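Local coordinates for o-succinylbenzoate synthase (Synechococcus elongatus, PDB 2OZT), which dehydrates 2-succinyl-6-hydroxy-2,4-cyclohexadiene-1-carboxylate to 2-succinylbenzoate, a step toward phylloquinone, with the help of a divalent metal ion, at residues A[231-235]-A[236-240]; A[207-210]-A[211-215]; A[87-90]-A[91-95]. One frame throughout, in Å; residues are numbered along the deposited sequence.

Contacts 1 and 2 are neighbours in the barrel domain, centres about 12 Å apart, and touch: Trp238 CZ3 lies 3.5 Å from Ala211 CB, and Pro239 CG 3.8 Å from the same methyl. Neither supplies a metal ligand. The side chain of Trp238 in contact 1 is about 11 Å from the bound sodium ion and that of Leu207 in contact 2 about 10 Å, while each is about 9 Å from those of the magnesium ligands Glu196 and Asp221. Contact 3 belongs to the N-terminal domain, its centre about 26 Å from contact 1 and 36 Å from contact 2; the side chain of Phe89 is about 9 Å from that of Lys245, the predicted proton acceptor.

Contact 1: A[231-235]-A[236-240]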
ATOM      1  N   GLN A 231      -0.620  14.572   4.461  1.00 15.17           N
ATOM      2  CA  GLN A 231      -0.363  16.008   4.622  1.00 15.81           C
ATOM      3  C   GLN A 231      -0.217  16.383   6.098  1.00 15.70           C
ATOM      4  O   GLN A 231       0.661  17.189   6.434  1.00 15.32           O
ATOM      5  CB  GLN A 231      -1.478  16.822   3.963  1.00 17.07           C
ATOM      6  CG  GLN A 231      -1.252  18.327   4.125  1.00 18.61           C
ATOM      7  CD  GLN A 231      -2.277  19.152   3.453  1.00 26.42           C
ATOM      8  OE1 GLN A 231      -2.244  19.315   2.230  1.00 30.80           O
ATOM      9  NE2 GLN A 231      -3.181  19.736   4.241  1.00 28.53           N
ATOM     10  N   ARG A 232      -1.087  15.851   6.964  1.00 16.06           N
ATOM     11  CA  ARG A 232      -0.951  16.135   8.417  1.00 15.53           C
ATOM     12  C   ARG A 232       0.451  15.778   8.967  1.00 15.41           C
ATOM     13  O   ARG A 232       1.071  16.533   9.758  1.00 16.88           O
ATOM     14  CB  ARG A 232      -2.053  15.414   9.194  1.00 17.14           C
ATOM     15  CG  ARG A 232      -2.005  15.594  10.706  1.00 18.40           C
ATOM     16  CD  ARG A 232      -3.254  14.951  11.360  1.00 20.94           C
ATOM     17  NE  ARG A 232      -4.487  15.636  10.925  1.00 21.60           N
ATOM     18  CZ  ARG A 232      -5.426  15.120  10.128  1.00 25.78           C
ATOM     19  NH1 ARG A 232      -5.335  13.871   9.692  1.00 23.96           N
ATOM     20  NH2 ARG A 232      -6.486  15.856   9.779  1.00 25.38           N
ATOM     21  N   TRP A 233       0.990  14.644   8.515  1.00 14.67           N
ATOM     22  CA  TRP A 233       2.300  14.198   9.011  1.00 14.23           C
ATOM     23  C   TRP A 233       3.451  14.996   8.407  1.00 15.51           C
ATOM     24  O   TRP A 233       4.449  15.268   9.061  1.00 16.05           O
ATOM     25  CB  TRP A 233       2.440  12.710   8.765  1.00 14.72           C
ATOM     26  CG  TRP A 233       1.762  11.912   9.851  1.00 14.47           C
ATOM     27  CD1 TRP A 233       0.577  11.227   9.793  1.00 15.31           C
ATOM     28  CD2 TRP A 233       2.247  11.760  11.184  1.00 15.00           C
ATOM     29  NE1 TRP A 233       0.314  10.620  11.010  1.00 15.47           N
ATOM     30  CE2 TRP A 233       1.334  10.930  11.870  1.00 14.78           C
ATOM     31  CE3 TRP A 233       3.392  12.214  11.851  1.00 16.47           C
ATOM     32  CZ2 TRP A 233       1.513  10.561  13.197  1.00 16.58           C
ATOM     33  CZ3 TRP A 233       3.592  11.830  13.163  1.00 16.80           C
ATOM     34  CH2 TRP A 233       2.658  11.022  13.831  1.00 16.85           C
ATOM     35  N   VAL A 234       3.306  15.409   7.152  1.00 15.65           N
ATOM     36  CA  VAL A 234       4.298  16.316   6.578  1.00 16.20           C
ATOM     37  C   VAL A 234       4.329  17.612   7.385  1.00 16.67           C
ATOM     38  O   VAL A 234       5.399  18.153   7.657  1.00 16.80           O
ATOM     39  CB  VAL A 234       3.921  16.642   5.128  1.00 16.06           C
ATOM     40  CG1 VAL A 234       4.752  17.765   4.587  1.00 19.05           C
ATOM     41  CG2 VAL A 234       4.088  15.367   4.234  1.00 16.96           C
ATOM     42  N   ASP A 235       3.150  18.123   7.705  1.00 17.19           N
ATOM     43  CA  ASP A 235       3.096  19.441   8.369  1.00 16.75           C
ATOM     44  C   ASP A 235       3.566  19.320   9.813  1.00 18.65           C
ATOM     45  O   ASP A 235       3.956  20.336  10.417  1.00 19.33           O
ATOM     46  CB  ASP A 235       1.692  20.072   8.244  1.00 17.63           C
ATOM     47  CG  ASP A 235       1.343  20.467   6.812  1.00 20.94           C
ATOM     48  OD1 ASP A 235       2.251  20.618   5.971  1.00 24.96           O
ATOM     49  OD2 ASP A 235       0.141  20.644   6.542  1.00 23.55           O
ATOM     50  N   ARG A 236       3.516  18.110  10.371  1.00 17.18           N
ATOM     51  CA  ARG A 236       4.129  17.831  11.677  1.00 17.64           C
ATOM     52  C   ARG A 236       5.647  17.685  11.603  1.00 17.81           C
ATOM     53  O   ARG A 236       6.305  17.488  12.636  1.00 19.38           O
ATOM     54  CB  ARG A 236       3.561  16.532  12.269  1.00 16.92           C
ATOM     55  CG  ARG A 236       2.218  16.724  12.934  1.00 18.45           C
ATOM     56  CD  ARG A 236       1.529  15.376  13.241  1.00 18.19           C
ATOM     57  NE  ARG A 236       0.262  15.607  13.924  1.00 20.84           N
ATOM     58  CZ  ARG A 236      -0.669  14.691  14.139  1.00 21.78           C
ATOM     59  NH1 ARG A 236      -0.504  13.429  13.728  1.00 21.64           N
ATOM     60  NH2 ARG A 236      -1.770  15.038  14.787  1.00 21.60           N
ATOM     61  N   GLY A 237       6.226  17.721  10.414  1.00 16.75           N
ATOM     62  CA  GLY A 237       7.660  17.520  10.284  1.00 16.18           C
ATOM     63  C   GLY A 237       8.105  16.079  10.408  1.00 16.62           C
ATOM     64  O   GLY A 237       9.199  15.810  10.885  1.00 15.99           O
ATOM     65  N   TRP A 238       7.277  15.138   9.954  1.00 15.96           N
ATOM     66  CA  TRP A 238       7.681  13.726  10.037  1.00 15.44           C
ATOM     67  C   TRP A 238       9.005  13.538   9.324  1.00 14.48           C
ATOM     68  O   TRP A 238       9.107  13.871   8.160  1.00 15.32           O
ATOM     69  CB  TRP A 238       6.629  12.852   9.392  1.00 14.91           C
ATOM     70  CG  TRP A 238       6.974  11.375   9.443  1.00 14.61           C
ATOM     71  CD1 TRP A 238       7.270  10.566   8.375  1.00 14.04           C
ATOM     72  CD2 TRP A 238       7.038  10.559  10.606  1.00 14.17           C
ATOM     73  NE1 TRP A 238       7.504   9.280   8.804  1.00 14.21           N
ATOM     74  CE2 TRP A 238       7.398   9.262  10.182  1.00 12.96           C
ATOM     75  CE3 TRP A 238       6.837  10.791  11.976  1.00 14.11           C
ATOM     76  CZ2 TRP A 238       7.532   8.184  11.078  1.00 13.16           C
ATOM     77  CZ3 TRP A 238       7.003   9.722  12.878  1.00 13.80           C
ATOM     78  CH2 TRP A 238       7.312   8.422  12.420  1.00 12.67           C
ATOM     79  N   PRO A 239      10.046  13.014  10.012  1.00 13.38           N
ATOM     80  CA  PRO A 239      11.333  12.872   9.316  1.00 14.01           C
ATOM     81  C   PRO A 239      11.578  11.494   8.689  1.00 13.64           C
ATOM     82  O   PRO A 239      12.593  11.307   8.020  1.00 15.70           O
ATOM     83  CB  PRO A 239      12.355  13.010  10.465  1.00 15.84           C
ATOM     84  CG  PRO A 239      11.623  12.384  11.630  1.00 16.51           C
ATOM     85  CD  PRO A 239      10.165  12.747  11.474  1.00 14.29           C
ATOM     86  N   GLY A 240      10.653  10.565   8.895  1.00 13.64           N
ATOM     87  CA  GLY A 240      10.807   9.216   8.395  1.00 13.14           C
ATOM     88  C   GLY A 240      10.108   8.923   7.081  1.00 13.11           C
ATOM     89  O   GLY A 240       9.955   9.809   6.202  1.00 14.38           O
TER
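Arg232 runs alongside Arg236, both chains pointing the same way. Its CG lies over the centre of the Arg236 guanidinium, 3.8 Å from CZ, and its CD is 3.7 Å from Arg236 NH2, so methylene rather than charge covers that face. The backbone O of Arg232 takes the Arg236 N-H at 3.0 Å.

Trp233 contributes both its carbonyl and its indole. Trp233 O receives Trp238 N at 3.0 Å, one of the two bonds of the Schellman motif that ends helix 227-235 and leads into strand 241-244 of the barrel. Arg236, extended from CG to NE, passes over one indole face: CD makes a CH-pi contact with the six-membered ring, and CZ stands 4.8 Å from its centroid in a cation-pi contact, the guanidinium steeply turned (82°) with an edge toward the ring and NH1 nearest, 3.5 Å from CZ2. Trp204 makes a second cation-pi contact with this arginine. With Arg236 cut back to an alanine, this indole face would probably be uncovered and Trp233 and Trp204 left without their cationic partner. Trp233 CZ3 also packs obliquely on Trp238 CE3 at 3.6 Å.

Val234 O supplies the other bond of the motif, receiving Gly237 N at 2.9 Å from above the carbonyl plane, with Gly237 turned to positive phi (77°). Beyond it, Trp238 NE1 bonds onward to Phe241 O.

Contact 2: A[207-210]-A[211-215]; sequences LLSL and AQTVT
Leu207 O and Leu208 O accept the N-H groups of Ala211 and Gln212 at regular helical spacing, after which Leu210 O gathers two donors, Val214 N and Thr213 N. This stretch belongs to helix 204-213, the helix of the beta-alpha-beta unit formed with strands 192-196 and 218-220 in the barrel of the mandelate racemase/muconate lactonizing enzyme family. The two donors reach Leu210 O differently: Val214 N comes at 2.9 Å with a C=O...N angle of 164°, whereas Thr213 N, at 3.0 Å, stands well above the carbonyl plane.

Among the side chains, Leu208 and Gln212 cross one turn apart. Leu208 has CG anti to its own N (chi1 -178°), and this branch point and CD1 both come to 3.6 Å from Gln212 NE2, so the amide end lies against aliphatic carbon. The Gln212 chain passes close over the backbone on its way there, CG sitting 3.2 Å from Leu208 O.

Farther along, Leu210 CD2 meets Val214 CG1 at 3.9 Å, an apolar contact continued outside the segments by helix 174-187, where Ala177 and Asn178 touch Leu210 and Phe181 touches Val214. Leu210 and Ala211 also rest on Ile218 of the following strand. On Thr213, chi1 of 56° sets OG1 between the backbone N and the carbonyl carbon, which folds the hydroxyl back along the helix to donate to Ser209 O at 2.8 Å.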
ATOM      1  N   LEU A 207       4.966   8.703  18.544  1.00 16.88           N
ATOM      2  CA  LEU A 207       5.552   8.245  17.287  1.00 16.45           C
ATOM      3  C   LEU A 207       6.457   9.334  16.742  1.00 15.04           C
ATOM      4  O   LEU A 207       7.560   9.071  16.296  1.00 14.73           O
ATOM      5  CB  LEU A 207       4.444   8.026  16.247  1.00 17.11           C
ATOM      6  CG  LEU A 207       3.753   6.668  16.160  1.00 19.57           C
ATOM      7  CD1 LEU A 207       2.576   6.767  15.241  1.00 20.54           C
ATOM      8  CD2 LEU A 207       4.755   5.628  15.653  1.00 20.38           C
ATOM      9  N   LEU A 208       5.953  10.572  16.795  1.00 14.32           N
ATOM     10  CA  LEU A 208       6.742  11.706  16.324  1.00 15.27           C
ATOM     11  C   LEU A 208       8.026  11.907  17.140  1.00 14.63           C
ATOM     12  O   LEU A 208       9.128  12.031  16.598  1.00 14.79           O
ATOM     13  CB  LEU A 208       5.869  12.955  16.294  1.00 14.97           C
ATOM     14  CG  LEU A 208       6.531  14.231  15.771  1.00 16.31           C
ATOM     15  CD1 LEU A 208       6.958  14.098  14.281  1.00 16.77           C
ATOM     16  CD2 LEU A 208       5.570  15.431  15.973  1.00 19.12           C
ATOM     17  N   SER A 209       7.887  11.872  18.478  1.00 16.03           N
ATOM     18  CA  SER A 209       9.039  12.035  19.352  1.00 16.78           C
ATOM     19  C   SER A 209      10.091  10.933  19.153  1.00 16.31           C
ATOM     20  O   SER A 209      11.278  11.204  19.073  1.00 17.52           O
ATOM     21  CB  SER A 209       8.603  12.061  20.824  1.00 18.19           C
ATOM     22  OG  SER A 209       9.763  12.227  21.606  1.00 23.22           O
ATOM     23  N   LEU A 210       9.631   9.683  19.010  1.00 15.26           N
ATOM     24  CA  LEU A 210      10.562   8.606  18.695  1.00 16.02           C
ATOM     25  C   LEU A 210      11.291   8.888  17.375  1.00 14.69           C
ATOM     26  O   LEU A 210      12.499   8.782  17.293  1.00 15.82           O
ATOM     27  CB  LEU A 210       9.832   7.259  18.581  1.00 17.60           C
ATOM     28  CG  LEU A 210       9.454   6.556  19.888  1.00 19.11           C
ATOM     29  CD1 LEU A 210       8.538   5.373  19.570  1.00 20.25           C
ATOM     30  CD2 LEU A 210      10.724   6.130  20.656  1.00 19.00           C
ATOM     31  N   ALA A 211      10.549   9.225  16.320  1.00 13.68           N
ATOM     32  CA  ALA A 211      11.248   9.432  15.066  1.00 14.26           C
ATOM     33  C   ALA A 211      12.294  10.531  15.147  1.00 12.81           C
ATOM     34  O   ALA A 211      13.307  10.478  14.467  1.00 13.88           O
ATOM     35  CB  ALA A 211      10.263   9.762  14.008  1.00 14.15           C
ATOM     36  N   GLN A 212      11.981  11.557  15.945  1.00 13.87           N
ATOM     37  CA  GLN A 212      12.879  12.707  16.098  1.00 14.36           C
ATOM     38  C   GLN A 212      14.097  12.429  16.993  1.00 16.37           C
ATOM     39  O   GLN A 212      15.016  13.235  17.043  1.00 16.46           O
ATOM     40  CB  GLN A 212      12.095  13.895  16.670  1.00 15.46           C
ATOM     41  CG  GLN A 212      11.059  14.444  15.666  1.00 15.57           C
ATOM     42  CD  GLN A 212      10.052  15.400  16.325  1.00 17.81           C
ATOM     43  OE1 GLN A 212       9.755  15.288  17.515  1.00 18.57           O
ATOM     44  NE2 GLN A 212       9.490  16.285  15.545  1.00 18.79           N
ATOM     45  N   THR A 213      14.119  11.280  17.649  1.00 17.36           N
ATOM     46  CA  THR A 213      15.191  11.064  18.625  1.00 18.30           C
ATOM     47  C   THR A 213      15.987   9.784  18.448  1.00 19.10           C
ATOM     48  O   THR A 213      17.157   9.722  18.853  1.00 20.96           O
ATOM     49  CB  THR A 213      14.641  11.056  20.053  1.00 19.21           C
ATOM     50  OG1 THR A 213      13.606  10.078  20.172  1.00 20.95           O
ATOM     51  CG2 THR A 213      14.074  12.414  20.418  1.00 21.96           C
ATOM     52  N   VAL A 214      15.392   8.756  17.858  1.00 18.40           N
ATOM     53  CA  VAL A 214      16.115   7.482  17.735  1.00 17.63           C
ATOM     54  C   VAL A 214      16.940   7.390  16.461  1.00 18.50           C
ATOM     55  O   VAL A 214      16.649   8.096  15.493  1.00 18.14           O
ATOM     56  CB  VAL A 214      15.174   6.257  17.836  1.00 17.60           C
ATOM     57  CG1 VAL A 214      14.326   6.339  19.099  1.00 16.67           C
ATOM     58  CG2 VAL A 214      14.215   6.199  16.607  1.00 16.53           C
ATOM     59  N   THR A 215      17.905   6.472  16.430  1.00 19.21           N
ATOM     60  CA  THR A 215      18.867   6.387  15.349  1.00 21.81           C
ATOM     61  C   THR A 215      18.422   5.537  14.154  1.00 21.29           C
ATOM     62  O   THR A 215      19.044   5.591  13.103  1.00 24.40           O
ATOM     63  CB  THR A 215      20.244   5.903  15.861  1.00 22.60           C
ATOM     64  OG1 THR A 215      20.092   4.670  16.582  1.00 24.26           O
ATOM     65  CG2 THR A 215      20.796   6.953  16.826  1.00 23.55           C
TER

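Contact 3: A[87-90]-A[91-95]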
ATOM      1  N   ALA A  87     -12.640   5.958  -3.726  1.00 11.90           N
ATOM      2  CA  ALA A  87     -13.503   6.356  -4.859  1.00 12.00           C
ATOM      3  C   ALA A  87     -12.822   7.407  -5.732  1.00 13.39           C
ATOM      4  O   ALA A  87     -12.894   7.299  -6.969  1.00 14.21           O
ATOM      5  CB  ALA A  87     -14.844   6.862  -4.338  1.00 13.78           C
ATOM      6  N   GLN A  88     -12.181   8.406  -5.121  1.00 13.44           N
ATOM      7  CA  GLN A  88     -11.389   9.379  -5.879  1.00 14.74           C
ATOM      8  C   GLN A  88     -10.342   8.671  -6.748  1.00 14.53           C
ATOM      9  O   GLN A  88     -10.173   8.988  -7.940  1.00 14.84           O
ATOM     10  CB  GLN A  88     -10.709  10.403  -4.982  1.00 14.37           C
ATOM     11  CG  GLN A  88     -11.634  11.284  -4.129  1.00 17.76           C
ATOM     12  CD  GLN A  88     -10.819  12.214  -3.220  1.00 19.68           C
ATOM     13  OE1 GLN A  88      -9.969  11.766  -2.420  1.00 24.84           O
ATOM     14  NE2 GLN A  88     -11.115  13.509  -3.299  1.00 25.98           N
ATOM     15  N   PHE A  89      -9.619   7.712  -6.186  1.00 14.48           N
ATOM     16  CA  PHE A  89      -8.622   6.973  -6.967  1.00 13.65           C
ATOM     17  C   PHE A  89      -9.280   6.221  -8.107  1.00 14.53           C
ATOM     18  O   PHE A  89      -8.822   6.276  -9.273  1.00 13.45           O
ATOM     19  CB  PHE A  89      -7.886   5.965  -6.052  1.00 13.75           C
ATOM     20  CG  PHE A  89      -7.103   4.915  -6.796  1.00 11.38           C
ATOM     21  CD1 PHE A  89      -5.803   5.140  -7.207  1.00 12.10           C
ATOM     22  CD2 PHE A  89      -7.684   3.677  -7.126  1.00 13.41           C
ATOM     23  CE1 PHE A  89      -5.059   4.169  -7.853  1.00 11.14           C
ATOM     24  CE2 PHE A  89      -6.948   2.694  -7.803  1.00 13.52           C
ATOM     25  CZ  PHE A  89      -5.632   2.930  -8.171  1.00 12.14           C
ATOM     26  N   GLY A  90     -10.379   5.528  -7.800  1.00 13.68           N
ATOM     27  CA  GLY A  90     -11.011   4.731  -8.859  1.00 14.33           C
ATOM     28  C   GLY A  90     -11.514   5.558 -10.033  1.00 13.65           C
ATOM     29  O   GLY A  90     -11.239   5.194 -11.193  1.00 13.64           O
ATOM     30  N   PHE A  91     -12.214   6.645  -9.719  1.00 14.16           N
ATOM     31  CA  PHE A  91     -12.733   7.472 -10.818  1.00 14.04           C
ATOM     32  C   PHE A  91     -11.611   8.174 -11.555  1.00 15.39           C
ATOM     33  O   PHE A  91     -11.653   8.244 -12.773  1.00 15.41           O
ATOM     34  CB  PHE A  91     -13.758   8.441 -10.300  1.00 15.03           C
ATOM     35  CG  PHE A  91     -15.128   7.821 -10.144  1.00 15.16           C
ATOM     36  CD1 PHE A  91     -15.946   7.665 -11.293  1.00 16.69           C
ATOM     37  CD2 PHE A  91     -15.561   7.310  -8.907  1.00 14.91           C
ATOM     38  CE1 PHE A  91     -17.224   7.087 -11.184  1.00 17.12           C
ATOM     39  CE2 PHE A  91     -16.809   6.705  -8.789  1.00 14.03           C
ATOM     40  CZ  PHE A  91     -17.631   6.610  -9.927  1.00 13.76           C
ATOM     41  N   ALA A  92     -10.617   8.689 -10.857  1.00 13.97           N
ATOM     42  CA  ALA A  92      -9.535   9.415 -11.528  1.00 14.66           C
ATOM     43  C   ALA A  92      -8.750   8.511 -12.453  1.00 16.02           C
ATOM     44  O   ALA A  92      -8.459   8.852 -13.621  1.00 16.34           O
ATOM     45  CB  ALA A  92      -8.619  10.083 -10.498  1.00 15.09           C
ATOM     46  N   THR A  93      -8.420   7.312 -11.992  1.00 14.84           N
ATOM     47  CA  THR A  93      -7.675   6.356 -12.816  1.00 14.28           C
ATOM     48  C   THR A  93      -8.514   5.816 -13.992  1.00 16.20           C
ATOM     49  O   THR A  93      -7.988   5.606 -15.089  1.00 17.05           O
ATOM     50  CB  THR A  93      -7.019   5.223 -11.956  1.00 14.90           C
ATOM     51  OG1 THR A  93      -8.033   4.519 -11.244  1.00 13.83           O
ATOM     52  CG2 THR A  93      -5.967   5.789 -10.932  1.00 15.30           C
ATOM     53  N   ALA A  94      -9.796   5.587 -13.756  1.00 15.64           N
ATOM     54  CA  ALA A  94     -10.657   5.155 -14.839  1.00 16.16           C
ATOM     55  C   ALA A  94     -10.675   6.236 -15.915  1.00 17.38           C
ATOM     56  O   ALA A  94     -10.529   5.908 -17.098  1.00 17.44           O
ATOM     57  CB  ALA A  94     -12.074   4.899 -14.306  1.00 15.47           C
ATOM     58  N   TRP A  95     -10.901   7.475 -15.520  1.00 16.84           N
ATOM     59  CA  TRP A  95     -10.995   8.587 -16.520  1.00 18.36           C
ATOM     60  C   TRP A  95      -9.706   8.649 -17.328  1.00 19.55           C
ATOM     61  O   TRP A  95      -9.723   8.749 -18.558  1.00 20.84           O
ATOM     62  CB  TRP A  95     -11.198   9.904 -15.796  1.00 19.50           C
ATOM     63  CG  TRP A  95     -11.468  11.078 -16.714  1.00 20.82           C
ATOM     64  CD1 TRP A  95     -10.569  12.012 -17.136  1.00 26.41           C
ATOM     65  CD2 TRP A  95     -12.730  11.447 -17.267  1.00 23.79           C
ATOM     66  NE1 TRP A  95     -11.198  12.940 -17.945  1.00 25.18           N
ATOM     67  CE2 TRP A  95     -12.520  12.609 -18.048  1.00 25.13           C
ATOM     68  CE3 TRP A  95     -14.020  10.903 -17.196  1.00 24.76           C
ATOM     69  CZ2 TRP A  95     -13.562  13.244 -18.742  1.00 25.07           C
ATOM     70  CZ3 TRP A  95     -15.073  11.553 -17.908  1.00 24.46           C
ATOM     71  CH2 TRP A  95     -14.815  12.701 -18.667  1.00 25.95           C
TER
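Phe91 folds back on Ala87 one turn earlier. With CG anti to its own carbonyl carbon (chi1 -82°), the ring swings toward the start of the helix, and Ala87 O lies at its edge, near the ring plane, 3.3 Å from CD2. The same carbonyl oxygen accepts the Phe91 N-H at 2.9 Å in a nearly straight bond, 174° at the hydrogen, so one acceptor meets both the backbone and the side chain of this phenylalanine.

Gly90 contributes through its backbone. Its O receives Ala94 N at 3.0 Å and also has the Ala94 methyl close by, CB at 3.2 Å.

All of this happens within helix 85-97 of the N-terminal domain, which belongs to the enolase-type N-terminal clan and also holds an antiparallel sheet. The Phe91 side packs on that sheet and on helix 58-67: Leu33 of strand 23-36 and Leu64 touch the phenylalanine, and Trp5 meets its ring edge-to-face. Ala94 reaches the same sheet through Leu35.

Thr93 is tied to Phe89 twice over. Its N and its OG1, the latter 2.8 Å away, both donate to Phe89 O, and they arrive from opposite faces of the carbonyl plane. This double grip satisfies the buried hydroxyl by the helix's own backbone and fixes the rotation of the threonine. Its methyl is thereby directed at the Phe89 ring: CG2 stands over one face, displaced toward the rim, 3.9 Å from the centroid in a CH-pi contact and 3.6 Å from CE1. Phe89, with CG anti to its own N (chi1 165°), leans its ring forward along the helix to meet that methyl.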